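Local coordinates for protein O-methyltransferase (Coxiella burnetii, PDB 3TR6) that probably transfers a methyl group from S-adenosylmethionine to an oxygen of its substrate, and binds S-adenosylhomocysteine and a nickel ion, at residues 50-55 and 143-148; 68-71 and 77-80; 175-180 and 188-193. All coordinates share one frame; numbering follows the deposited sequence.

Contacts 1 and 2 are buried near the centre of the chain, and contact 3 lies at the surface. The first two touch each other. Strands 67-71 and 141-146 are neighbours in the sheet, and both contacts meet the amino end of S-adenosylhomocysteine. Their chemistry is short-range and polar: a tyrosine and a serine each give a hydrogen bond to an oxygen across the contact. Contact 3 buries more surface but holds it differently, with a guanidinium lying over backbone and side-chain atoms and one weak hydrogen bond from an asparagine amide. Its centre is about 18 Å from that of contact 1 and about 23 Å from that of contact 2.

Contact 1 of 3, residues 50-55 and 143-148; sequences PEQAQL and LIYIDA. With NI (nickel (II) ion), chain B; SAH (S-adenosyl-L-homocysteine), chain C.
Q52 and Y145 make the whole direct contact between residues 50-55 and 143-148. Just before Q52, E51 OE2 bonds Y16 of its own chain and T8 of the second subunit. Q52 leaves the helix with CG anti to the backbone N (chi1 -169°) and runs on extended, which carries its amide to the tyrosine. Y145 OH donates to Q52 OE1 at 3.0 Å, and the approach is nearly end-on to the C=O bond (167°). The amide and the ring stand almost perpendicular, 81° apart. Q52 NE2 is held separately by D173 OD1 and I214 O, so both ends of the amide are fixed. Further on, the Q54 amide bonds S23 O and R25 N, and M209 O of the second subunit.

The tyrosine hydroxyl also bonds T48 OG1, which itself binds the ligand. Y145 CE2 lies 3.8 Å from the amino N of S-adenosylhomocysteine. Two residues on, D147 uses both oxygens. OD1 accepts from the ligand N at 3.0 Å, and OD2 binds nickel at 2.6 Å. D147, D173 and N174 form the metal site. A148 CA is 3.4 Å from O4' of the ligand ribose.

Strand 141-146 pairs with strands 67-71 and 168-173. Helix 153-163 covers its I144 and I146 side, while helices 50-63 and 77-83 lie on the Y145 side.

Contact 2 of 3, residues 68-71 and 77-80; sequences VIDI and YSAI. With SAH (S-adenosyl-L-homocysteine), chain C.
D70 and S78 meet through their first torsions. In D70 a chi1 near 180° (176°) swings the carboxylate out toward helix 77-83. S78 holds OG between its own N and carbonyl carbon (chi1 57°), where it can face both D70 and the ligand. S78 OG donates to D70 OD1 at 2.7 Å, arriving on the syn side and 19° out of the carboxylate plane. The other oxygen, D70 OD2, lies 3.5 Å from the methyl CB of A79. A water joins the two segments beside it, donating to D70 OD2 at 3.0 Å and accepting from A79 N at 3.1 Å. T94 OG1 of the next strand also bonds OD2.

The first turn of the helix grips the amino-acid end of S-adenosylhomocysteine. S78 N donates to OXT at 3.1 Å, and the ligand N donates to S78 OG at 2.8 Å. Strand 67-71 and helix 77-83 open a beta-alpha-beta unit of the Rossmann-like fold. The loop between them carries the glycine-rich motif of this methyltransferase class. S78 OG thus gives its proton to D70 and receives one from the ligand. The carboxylate fixes the hydroxyl, and its charge would probably make OG a better acceptor for the amino group.

Contact 3 of 3, residues 175-180 and 188-193; sequences VLRRGQ and SENNQL
S188, which faces Q180 across this contact, has a backbone O that two groups grip. Q192 N donates to S188 O at 3.1 Å, and N191 N donates to it weakly at 3.0 Å. S188 is the N-cap of the helix, and these bonds start its first turn. Its OG bonds N186, a residue of the linking loop. The far end of Q180 turns to N186 as well, which bonds OE1 weakly.

One hydrogen bond joins the two segments. N191 ND2 donates to Q180 O at 3.3 Å, but the bond is weak, bent to 134°. A chi1 of -162° stretches the N191 side chain out to the loop. Its other amide atom, OD1, rests 3.3 Å from Q180 CB, so the amide lies against the backbone and CB of Q180.

R177 does most of the remaining work. Its chain bends at chi3 (62°) and lays one face of the guanidinium over the first turn of the helix. N191 N sits 4.0 Å above the centre of that plane. N190 CB lies over the same face, 3.5 Å from R177 NH1. Both asparagine amides are steeply turned to the guanidinium, so nothing stacks flat here.

The loop is tightly turned at this point, as R177 O accepts from Q180 N at 2.9 Å.

Segment 175-180 follows strand 168-173 and the metal ligands D173 and N174. The contact folds this loop against the start of helix 189-203, whose N198 side chain also holds V175 O. D216, just before strand 218-223, bonds the loop at L176 and R178, and L15 of the second subunit packs on L176.

Contact 1 of 3, residues 50-55 and 143-148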
loop_
_atom_site.group_PDB
_atom_site.type_symbol
_atom_site.label_atom_id
_atom_site.label_comp_id
_atom_site.label_asym_id
_atom_site.label_seq_id
_atom_site.Cartn_x
_atom_site.Cartn_y
_atom_site.Cartn_z
ATOM N N PRO A 50 11.324 -2.909 9.052
ATOM C CA PRO A 50 10.445 -2.095 9.898
ATOM C C PRO A 50 9.395 -1.354 9.074
ATOM O O PRO A 50 8.230 -1.296 9.469
ATOM C CB PRO A 50 11.413 -1.110 10.551
ATOM C CG PRO A 50 12.702 -1.842 10.595
ATOM C CD PRO A 50 12.748 -2.677 9.346
ATOM N N GLU A 51 9.802 -0.812 7.933
ATOM C CA GLU A 51 8.895 -0.035 7.096
ATOM C C GLU A 51 7.857 -0.912 6.400
ATOM O O GLU A 51 6.719 -0.487 6.204
ATOM C CB GLU A 51 9.664 0.803 6.071
ATOM C CG GLU A 51 10.452 0.001 5.051
ATOM C CD GLU A 51 11.872 -0.283 5.495
ATOM O OE1 GLU A 51 12.098 -0.449 6.707
ATOM O OE2 GLU A 51 12.769 -0.329 4.629
ATOM N N GLN A 52 8.244 -2.129 6.029
ATOM C CA GLN A 52 7.300 -3.046 5.398
ATOM C C GLN A 52 6.264 -3.522 6.414
ATOM O O GLN A 52 5.074 -3.601 6.113
ATOM C CB GLN A 52 8.014 -4.246 4.775
ATOM C CG GLN A 52 7.101 -5.080 3.888
ATOM C CD GLN A 52 7.732 -6.383 3.440
ATOM O OE1 GLN A 52 7.724 -7.374 4.169
ATOM N NE2 GLN A 52 8.276 -6.391 2.227
ATOM N N ALA A 53 6.732 -3.839 7.618
ATOM C CA ALA A 53 5.850 -4.265 8.695
ATOM C C ALA A 53 4.844 -3.171 9.025
ATOM O O ALA A 53 3.681 -3.449 9.311
ATOM C CB ALA A 53 6.660 -4.621 9.926
ATOM N N GLN A 54 5.300 -1.925 8.989
ATOM C CA GLN A 54 4.437 -0.792 9.293
ATOM C C GLN A 54 3.291 -0.692 8.294
ATOM O O GLN A 54 2.171 -0.331 8.659
ATOM C CB GLN A 54 5.242 0.505 9.312
ATOM C CG GLN A 54 4.403 1.742 9.549
ATOM C CD GLN A 54 5.246 2.953 9.874
ATOM O OE1 GLN A 54 6.263 2.847 10.559
ATOM N NE2 GLN A 54 4.830 4.116 9.379
ATOM N N LEU A 55 3.581 -1.015 7.037
ATOM C CA LEU A 55 2.567 -1.046 5.993
ATOM C C LEU A 55 1.554 -2.149 6.269
ATOM O O LEU A 55 0.358 -1.969 6.048
ATOM C CB LEU A 55 3.220 -1.264 4.625
ATOM C CG LEU A 55 2.319 -1.706 3.464
ATOM C CD1 LEU A 55 1.238 -0.669 3.169
ATOM C CD2 LEU A 55 3.152 -1.984 2.221
ATOM N N LEU A 143 -6.602 -11.505 6.271
ATOM C CA LEU A 143 -5.269 -11.134 5.825
ATOM C C LEU A 143 -4.269 -12.241 6.107
ATOM O O LEU A 143 -4.157 -12.713 7.238
ATOM C CB LEU A 143 -4.829 -9.842 6.522
ATOM C CG LEU A 143 -3.383 -9.380 6.315
ATOM C CD1 LEU A 143 -3.074 -9.218 4.843
ATOM C CD2 LEU A 143 -3.119 -8.082 7.062
ATOM N N ILE A 144 -3.542 -12.655 5.077
ATOM C CA ILE A 144 -2.487 -13.647 5.244
ATOM C C ILE A 144 -1.133 -13.130 4.735
ATOM O O ILE A 144 -1.007 -12.707 3.585
ATOM C CB ILE A 144 -2.844 -14.980 4.552
ATOM C CG1 ILE A 144 -4.151 -15.539 5.119
ATOM C CG2 ILE A 144 -1.732 -15.994 4.734
ATOM C CD1 ILE A 144 -4.607 -16.840 4.469
ATOM N N TYR A 145 -0.128 -13.167 5.607
ATOM C CA TYR A 145 1.218 -12.710 5.275
ATOM C C TYR A 145 2.153 -13.900 5.104
ATOM O O TYR A 145 2.429 -14.628 6.059
ATOM C CB TYR A 145 1.737 -11.770 6.364
ATOM C CG TYR A 145 3.156 -11.271 6.165
ATOM C CD1 TYR A 145 3.543 -10.658 4.982
ATOM C CD2 TYR A 145 4.097 -11.385 7.181
ATOM C CE1 TYR A 145 4.840 -10.188 4.809
ATOM C CE2 TYR A 145 5.387 -10.921 7.024
ATOM C CZ TYR A 145 5.759 -10.324 5.837
ATOM O OH TYR A 145 7.053 -9.864 5.689
ATOM N N ILE A 146 2.631 -14.093 3.877
ATOM C CA ILE A 146 3.469 -15.235 3.541
ATOM C C ILE A 146 4.944 -14.856 3.533
ATOM O O ILE A 146 5.396 -14.121 2.656
ATOM C CB ILE A 146 3.106 -15.803 2.162
ATOM C CG1 ILE A 146 1.625 -16.195 2.117
ATOM C CG2 ILE A 146 4.016 -16.976 1.819
ATOM C CD1 ILE A 146 1.139 -16.590 0.745
ATOM N N ASP A 147 5.695 -15.374 4.501
ATOM C CA ASP A 147 7.098 -15.006 4.659
ATOM C C ASP A 147 7.910 -16.120 5.331
ATOM O O ASP A 147 8.589 -15.897 6.334
ATOM C CB ASP A 147 7.202 -13.693 5.442
ATOM C CG ASP A 147 8.615 -13.168 5.522
ATOM O OD1 ASP A 147 8.874 -12.278 6.359
ATOM O OD2 ASP A 147 9.470 -13.650 4.749
ATOM N N ALA A 148 7.834 -17.321 4.766
ATOM C CA ALA A 148 8.575 -18.467 5.287
ATOM C C ALA A 148 9.533 -19.026 4.235
ATOM O O ALA A 148 10.166 -18.271 3.501
ATOM C CB ALA A 148 7.615 -19.544 5.767
HETATM NI NI NI B . 11.185 -11.737 4.548
HETATM N N SAH C . 8.029 -12.566 9.191
HETATM C CA SAH C . 9.221 -12.944 9.899
HETATM C CB SAH C . 10.269 -13.515 8.958
HETATM C CG SAH C . 10.551 -14.995 9.079
HETATM S SD SAH C . 11.927 -15.648 8.145
HETATM C C SAH C . 9.784 -11.759 10.604
HETATM O O SAH C . 10.990 -11.780 10.978
HETATM O OXT SAH C . 9.076 -10.745 10.829
HETATM C "C5'" SAH C . 11.592 -17.337 7.673
HETATM C "C4'" SAH C . 11.043 -18.197 8.679
HETATM O "O4'" SAH C . 10.335 -19.314 8.036
HETATM C "C3'" SAH C . 12.121 -18.803 9.488
HETATM O "O3'" SAH C . 11.921 -18.494 10.805
HETATM C "C2'" SAH C . 11.996 -20.254 9.279
HETATM O "O2'" SAH C . 12.220 -20.934 10.450
HETATM C "C1'" SAH C . 10.585 -20.418 8.848
HETATM N N9 SAH C . 10.269 -21.651 8.132
HETATM C C8 SAH C . 11.051 -22.299 7.255
HETATM N N7 SAH C . 10.378 -23.380 6.826
HETATM C C5 SAH C . 9.172 -23.417 7.427
HETATM C C6 SAH C . 8.082 -24.291 7.367
HETATM N N6 SAH C . 8.113 -25.444 6.524
HETATM N N1 SAH C . 7.000 -24.027 8.119
HETATM C C2 SAH C . 6.956 -22.952 8.917
HETATM N N3 SAH C . 7.984 -22.098 8.998
HETATM C C4 SAH C . 9.098 -22.306 8.267
#

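Contact 2 of 3, residues 68-71 and 77-80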
loop_
_atom_site.group_PDB
_atom_site.type_symbol
_atom_site.label_atom_id
_atom_site.label_comp_id
_atom_site.label_asym_id
_atom_site.label_seq_id
_atom_site.Cartn_x
_atom_site.Cartn_y
_atom_site.Cartn_z
ATOM N N VAL A 68 -6.108 -12.984 11.196
ATOM C CA VAL A 68 -4.875 -12.862 10.431
ATOM C C VAL A 68 -4.000 -14.099 10.578
ATOM O O VAL A 68 -3.944 -14.710 11.645
ATOM C CB VAL A 68 -4.065 -11.630 10.893
ATOM C CG1 VAL A 68 -2.713 -11.574 10.192
ATOM C CG2 VAL A 68 -4.855 -10.355 10.653
ATOM N N ILE A 69 -3.326 -14.476 9.498
ATOM C CA ILE A 69 -2.319 -15.526 9.575
ATOM C C ILE A 69 -0.939 -14.971 9.241
ATOM O O ILE A 69 -0.771 -14.213 8.286
ATOM C CB ILE A 69 -2.623 -16.705 8.639
ATOM C CG1 ILE A 69 -4.035 -17.238 8.886
ATOM C CG2 ILE A 69 -1.602 -17.808 8.849
ATOM C CD1 ILE A 69 -4.380 -18.452 8.047
ATOM N N ASP A 70 0.045 -15.356 10.040
ATOM C CA ASP A 70 1.414 -14.913 9.848
ATOM C C ASP A 70 2.294 -16.127 9.572
ATOM O O ASP A 70 2.671 -16.850 10.491
ATOM C CB ASP A 70 1.890 -14.150 11.088
ATOM C CG ASP A 70 3.347 -13.748 11.010
ATOM O OD1 ASP A 70 3.669 -12.834 10.227
ATOM O OD2 ASP A 70 4.171 -14.328 11.750
ATOM N N ILE A 71 2.599 -16.361 8.299
ATOM C CA ILE A 71 3.416 -17.504 7.905
ATOM C C ILE A 71 4.913 -17.180 7.933
ATOM O O ILE A 71 5.422 -16.464 7.068
ATOM C CB ILE A 71 3.028 -18.017 6.509
ATOM C CG1 ILE A 71 1.525 -18.313 6.451
ATOM C CG2 ILE A 71 3.827 -19.258 6.159
ATOM C CD1 ILE A 71 1.067 -18.884 5.125
ATOM N N TYR A 77 8.558 -10.480 14.525
ATOM C CA TYR A 77 8.447 -9.049 14.244
ATOM C C TYR A 77 7.132 -8.704 13.536
ATOM O O TYR A 77 6.388 -7.827 13.977
ATOM C CB TYR A 77 9.647 -8.537 13.433
ATOM C CG TYR A 77 9.737 -7.024 13.377
ATOM C CD1 TYR A 77 10.557 -6.320 14.253
ATOM C CD2 TYR A 77 8.989 -6.297 12.459
ATOM C CE1 TYR A 77 10.635 -4.936 14.210
ATOM C CE2 TYR A 77 9.059 -4.918 12.409
ATOM C CZ TYR A 77 9.882 -4.242 13.284
ATOM O OH TYR A 77 9.945 -2.869 13.227
ATOM N N SER A 78 6.847 -9.396 12.437
ATOM C CA SER A 78 5.638 -9.125 11.667
ATOM C C SER A 78 4.383 -9.541 12.429
ATOM O O SER A 78 3.338 -8.898 12.318
ATOM C CB SER A 78 5.694 -9.825 10.307
ATOM O OG SER A 78 5.878 -11.223 10.453
ATOM N N ALA A 79 4.495 -10.619 13.201
ATOM C CA ALA A 79 3.382 -11.103 14.007
ATOM C C ALA A 79 2.965 -10.056 15.029
ATOM O O ALA A 79 1.777 -9.824 15.246
ATOM C CB ALA A 79 3.756 -12.402 14.702
ATOM N N ILE A 80 3.953 -9.425 15.650
ATOM C CA ILE A 80 3.703 -8.392 16.647
ATOM C C ILE A 80 3.288 -7.072 16.001
ATOM O O ILE A 80 2.429 -6.359 16.520
ATOM C CB ILE A 80 4.941 -8.164 17.528
ATOM C CG1 ILE A 80 5.234 -9.421 18.355
ATOM C CG2 ILE A 80 4.742 -6.958 18.425
ATOM C CD1 ILE A 80 6.553 -9.380 19.095
HETATM N N SAH C . 8.029 -12.566 9.191
HETATM C CA SAH C . 9.221 -12.944 9.899
HETATM C CB SAH C . 10.269 -13.515 8.958
HETATM C CG SAH C . 10.551 -14.995 9.079
HETATM S SD SAH C . 11.927 -15.648 8.145
HETATM C C SAH C . 9.784 -11.759 10.604
HETATM O O SAH C . 10.990 -11.780 10.978
HETATM O OXT SAH C . 9.076 -10.745 10.829
HETATM C "C5'" SAH C . 11.592 -17.337 7.673
HETATM C "C4'" SAH C . 11.043 -18.197 8.679
HETATM O "O4'" SAH C . 10.335 -19.314 8.036
HETATM C "C3'" SAH C . 12.121 -18.803 9.488
HETATM O "O3'" SAH C . 11.921 -18.494 10.805
HETATM C "C2'" SAH C . 11.996 -20.254 9.279
HETATM O "O2'" SAH C . 12.220 -20.934 10.450
HETATM C "C1'" SAH C . 10.585 -20.418 8.848
HETATM N N9 SAH C . 10.269 -21.651 8.132
HETATM C C8 SAH C . 11.051 -22.299 7.255
HETATM N N7 SAH C . 10.378 -23.380 6.826
HETATM C C5 SAH C . 9.172 -23.417 7.427
HETATM C C6 SAH C . 8.082 -24.291 7.367
HETATM N N6 SAH C . 8.113 -25.444 6.524
HETATM N N1 SAH C . 7.000 -24.027 8.119
HETATM C C2 SAH C . 6.956 -22.952 8.917
HETATM N N3 SAH C . 7.984 -22.098 8.998
HETATM C C4 SAH C . 9.098 -22.306 8.267
HETATM O O HOH W 1 6.553 -12.959 12.973
#

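Contact 3 of 3, residues 175-180 and 188-193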
loop_
_atom_site.group_PDB
_atom_site.type_symbol
_atom_site.label_atom_id
_atom_site.label_comp_id
_atom_site.label_asym_id
_atom_site.label_seq_id
_atom_site.Cartn_x
_atom_site.Cartn_y
_atom_site.Cartn_z
ATOM N N VAL A 175 9.525 -10.810 -3.073
ATOM C CA VAL A 175 9.225 -11.084 -4.477
ATOM C C VAL A 175 10.255 -10.470 -5.427
ATOM O O VAL A 175 10.271 -10.783 -6.615
ATOM C CB VAL A 175 7.811 -10.598 -4.869
ATOM C CG1 VAL A 175 6.751 -11.508 -4.271
ATOM C CG2 VAL A 175 7.602 -9.151 -4.440
ATOM N N LEU A 176 11.117 -9.599 -4.905
ATOM C CA LEU A 176 12.129 -8.948 -5.736
ATOM C C LEU A 176 13.504 -9.597 -5.600
ATOM O O LEU A 176 14.359 -9.443 -6.474
ATOM C CB LEU A 176 12.212 -7.446 -5.441
ATOM C CG LEU A 176 10.985 -6.627 -5.849
ATOM C CD1 LEU A 176 11.188 -5.142 -5.569
ATOM C CD2 LEU A 176 10.644 -6.860 -7.316
ATOM N N ARG A 177 13.708 -10.325 -4.505
ATOM C CA ARG A 177 14.973 -11.019 -4.247
ATOM C C ARG A 177 16.200 -10.120 -4.410
ATOM O O ARG A 177 17.144 -10.465 -5.120
ATOM C CB ARG A 177 15.098 -12.270 -5.124
ATOM C CG ARG A 177 14.124 -13.378 -4.757
ATOM C CD ARG A 177 14.430 -14.668 -5.508
ATOM N NE ARG A 177 15.754 -15.191 -5.186
ATOM C CZ ARG A 177 15.999 -16.054 -4.205
ATOM N NH1 ARG A 177 15.004 -16.495 -3.443
ATOM N NH2 ARG A 177 17.238 -16.476 -3.984
ATOM N N ARG A 178 16.177 -8.972 -3.742
ATOM C CA ARG A 178 17.279 -8.013 -3.789
ATOM C C ARG A 178 17.722 -7.668 -5.214
ATOM O O ARG A 178 18.841 -7.201 -5.430
ATOM C CB ARG A 178 18.471 -8.508 -2.958
ATOM C CG ARG A 178 18.114 -8.899 -1.532
ATOM C CD ARG A 178 19.338 -8.956 -0.623
ATOM N NE ARG A 178 19.611 -7.669 0.018
ATOM C CZ ARG A 178 20.661 -6.897 -0.253
ATOM N NH1 ARG A 178 21.558 -7.280 -1.154
ATOM N NH2 ARG A 178 20.818 -5.742 0.383
ATOM N N GLY A 179 16.842 -7.901 -6.182
ATOM C CA GLY A 179 17.119 -7.545 -7.561
ATOM C C GLY A 179 17.389 -8.729 -8.470
ATOM O O GLY A 179 17.231 -8.626 -9.687
ATOM N N GLN A 180 17.792 -9.853 -7.881
ATOM C CA GLN A 180 18.150 -11.048 -8.644
ATOM C C GLN A 180 17.049 -11.478 -9.600
ATOM O O GLN A 180 17.305 -12.132 -10.611
ATOM C CB GLN A 180 18.445 -12.215 -7.704
ATOM C CG GLN A 180 19.699 -12.075 -6.874
ATOM C CD GLN A 180 19.965 -13.316 -6.047
ATOM O OE1 GLN A 180 20.028 -14.429 -6.579
ATOM N NE2 GLN A 180 20.106 -13.137 -4.738
ATOM N N SER A 188 19.437 -19.596 -10.254
ATOM C CA SER A 188 19.395 -20.366 -9.016
ATOM C C SER A 188 17.982 -20.916 -8.813
ATOM O O SER A 188 17.003 -20.285 -9.212
ATOM C CB SER A 188 19.841 -19.526 -7.815
ATOM O OG SER A 188 19.057 -18.359 -7.672
ATOM N N GLU A 189 17.882 -22.098 -8.213
ATOM C CA GLU A 189 16.595 -22.769 -8.033
ATOM C C GLU A 189 15.506 -21.828 -7.526
ATOM O O GLU A 189 14.432 -21.721 -8.124
ATOM C CB GLU A 189 16.744 -23.969 -7.091
ATOM C CG GLU A 189 15.437 -24.476 -6.485
ATOM C CD GLU A 189 14.516 -25.130 -7.505
ATOM O OE1 GLU A 189 14.747 -24.962 -8.722
ATOM O OE2 GLU A 189 13.558 -25.816 -7.083
ATOM N N ASN A 190 15.790 -21.144 -6.422
ATOM C CA ASN A 190 14.809 -20.265 -5.797
ATOM C C ASN A 190 14.451 -19.046 -6.643
ATOM O O ASN A 190 13.321 -18.559 -6.599
ATOM C CB ASN A 190 15.277 -19.834 -4.406
ATOM C CG ASN A 190 14.527 -20.545 -3.295
ATOM O OD1 ASN A 190 13.746 -21.464 -3.548
ATOM N ND2 ASN A 190 14.760 -20.124 -2.057
ATOM N N ASN A 191 15.411 -18.555 -7.416
ATOM C CA ASN A 191 15.159 -17.396 -8.258
ATOM C C ASN A 191 14.180 -17.719 -9.382
ATOM O O ASN A 191 13.313 -16.912 -9.709
ATOM C CB ASN A 191 16.464 -16.840 -8.825
ATOM C CG ASN A 191 16.313 -15.428 -9.340
ATOM O OD1 ASN A 191 16.214 -14.482 -8.559
ATOM N ND2 ASN A 191 16.299 -15.275 -10.659
ATOM N N GLN A 192 14.315 -18.904 -9.964
ATOM C CA GLN A 192 13.404 -19.335 -11.018
ATOM C C GLN A 192 11.991 -19.584 -10.484
ATOM O O GLN A 192 11.008 -19.369 -11.191
ATOM C CB GLN A 192 13.947 -20.581 -11.723
ATOM C CG GLN A 192 15.066 -20.294 -12.717
ATOM C CD GLN A 192 14.585 -19.526 -13.941
ATOM O OE1 GLN A 192 14.932 -18.359 -14.137
ATOM N NE2 GLN A 192 13.787 -20.185 -14.775
ATOM N N LEU A 193 11.897 -20.033 -9.236
ATOM C CA LEU A 193 10.600 -20.255 -8.602
ATOM C C LEU A 193 9.834 -18.951 -8.399
ATOM O O LEU A 193 8.620 -18.900 -8.604
ATOM C CB LEU A 193 10.756 -20.972 -7.258
ATOM C CG LEU A 193 10.818 -22.497 -7.299
ATOM C CD1 LEU A 193 10.661 -23.057 -5.899
ATOM C CD2 LEU A 193 9.742 -23.053 -8.220
#